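PDB 3DXI: putative aldolase from Bacteroides vulgatus ATCC 8482, which is a putative aldolase of unknown function, with an HMGL-like domain of the TIM-barrel class. Local coordinates for residues His92-Leu95 / Pro96-Gly99. Sequence-based numbering, arbitrary orientation.
Sequences HLLL and PIIG
In Ile-97 a chi1 of 68° sets CG1 between the backbone N and the carbonyl carbon, which lays CG1 against the carbonyl O of Leu-94 (3.0 Å), and the extended chi2 (-179°) carries CD1 on to the Leu-94 side chain. Leu-94 answers with CG anti to its own carbonyl carbon (chi1 -54°), and the two chains meet obliquely through one methyl each, Leu-94 CD2 to Ile-97 CD1 at 3.7 Å. Leu-94 O also accepts the N-H of Ile-97, Ile-97 N to Leu-94 O 2.9 Å, with the donor well above the carbonyl plane. This i to i+3 bond makes a turn of 3-10 type as helix 90-94 runs out ahead of strand 103-108 in the (beta/alpha)8 barrel; Ile-98 N to Leu-95 O, at 3.4 Å, adds only a weak second one. Pro-96, which has no N-H to offer, instead turns its ring towards the preceding turn, CD lying 3.2 Å from His-92 O. That oxygen also receives a weak hydrogen bond from Arg-46, whose NE binds Leu-93 O. Inward, Leu-94 and Ile-97 both pack on Ile-104 of strand 103-108, while Ile-98 CG1 rests 3.3 Å from Leu-95 O at the more exposed face, where Ile-98 also touches Phe-128.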
loop_
_atom_site.group_PDB
_atom_site.type_symbol
_atom_site.label_atom_id
_atom_site.label_comp_id
_atom_site.label_asym_id
_atom_site.label_seq_id
_atom_site.Cartn_x
_atom_site.Cartn_y
_atom_site.Cartn_z
ATOM N N HIS A 92 8.970 -40.305 2.211
ATOM C CA HIS A 92 8.813 -39.923 3.602
ATOM C C HIS A 92 8.102 -38.586 3.761
ATOM O O HIS A 92 7.347 -38.393 4.710
ATOM C CB HIS A 92 10.160 -39.854 4.313
ATOM C CG HIS A 92 10.034 -39.785 5.803
ATOM N ND1 HIS A 92 11.052 -39.343 6.621
ATOM C CD2 HIS A 92 9.002 -40.102 6.622
ATOM C CE1 HIS A 92 10.651 -39.388 7.880
ATOM N NE2 HIS A 92 9.411 -39.845 7.909
ATOM N N LEU A 93 8.341 -37.668 2.828
ATOM C CA LEU A 93 7.726 -36.343 2.884
ATOM C C LEU A 93 6.226 -36.295 2.603
ATOM O O LEU A 93 5.479 -35.618 3.314
ATOM C CB LEU A 93 8.428 -35.390 1.908
ATOM C CG LEU A 93 9.873 -34.978 2.186
ATOM C CD1 LEU A 93 10.430 -34.213 0.999
ATOM C CD2 LEU A 93 9.921 -34.127 3.442
ATOM N N LEU A 94 5.778 -37.017 1.580
ATOM C CA LEU A 94 4.368 -36.963 1.198
ATOM C C LEU A 94 3.493 -38.192 1.442
ATOM O O LEU A 94 2.298 -38.061 1.703
ATOM C CB LEU A 94 4.274 -36.565 -0.279
ATOM C CG LEU A 94 5.008 -35.264 -0.631
ATOM C CD1 LEU A 94 4.858 -34.941 -2.104
ATOM C CD2 LEU A 94 4.447 -34.144 0.204
ATOM N N LEU A 95 4.078 -39.379 1.349
ATOM C CA LEU A 95 3.320 -40.605 1.538
ATOM C C LEU A 95 2.482 -40.591 2.821
ATOM O O LEU A 95 1.315 -40.981 2.812
ATOM C CB LEU A 95 4.273 -41.803 1.541
ATOM C CG LEU A 95 3.765 -43.121 0.958
ATOM C CD1 LEU A 95 3.454 -42.949 -0.523
ATOM C CD2 LEU A 95 4.831 -44.195 1.155
ATOM N N PRO A 96 3.059 -40.120 3.941
ATOM C CA PRO A 96 2.280 -40.100 5.185
ATOM C C PRO A 96 1.080 -39.156 5.193
ATOM O O PRO A 96 0.192 -39.292 6.035
ATOM C CB PRO A 96 3.315 -39.701 6.239
ATOM C CG PRO A 96 4.618 -40.201 5.652
ATOM C CD PRO A 96 4.476 -39.811 4.202
ATOM N N ILE A 97 1.039 -38.207 4.259
ATOM C CA ILE A 97 -0.058 -37.243 4.247
ATOM C C ILE A 97 -1.094 -37.405 3.139
ATOM O O ILE A 97 -1.903 -36.508 2.913
ATOM C CB ILE A 97 0.479 -35.782 4.204
ATOM C CG1 ILE A 97 1.148 -35.503 2.857
ATOM C CG2 ILE A 97 1.481 -35.558 5.332
ATOM C CD1 ILE A 97 1.726 -34.095 2.741
ATOM N N ILE A 98 -1.085 -38.536 2.446
ATOM C CA ILE A 98 -2.071 -38.741 1.392
ATOM C C ILE A 98 -3.458 -38.660 2.025
ATOM O O ILE A 98 -3.665 -39.125 3.145
ATOM C CB ILE A 98 -1.894 -40.112 0.705
ATOM C CG1 ILE A 98 -1.762 -41.210 1.760
ATOM C CG2 ILE A 98 -0.664 -40.090 -0.193
ATOM C CD1 ILE A 98 -1.549 -42.606 1.185
ATOM N N GLY A 99 -4.398 -38.039 1.319
ATOM C CA GLY A 99 -5.746 -37.913 1.844
ATOM C C GLY A 99 -5.928 -36.786 2.844
ATOM O O GLY A 99 -7.050 -36.344 3.088
#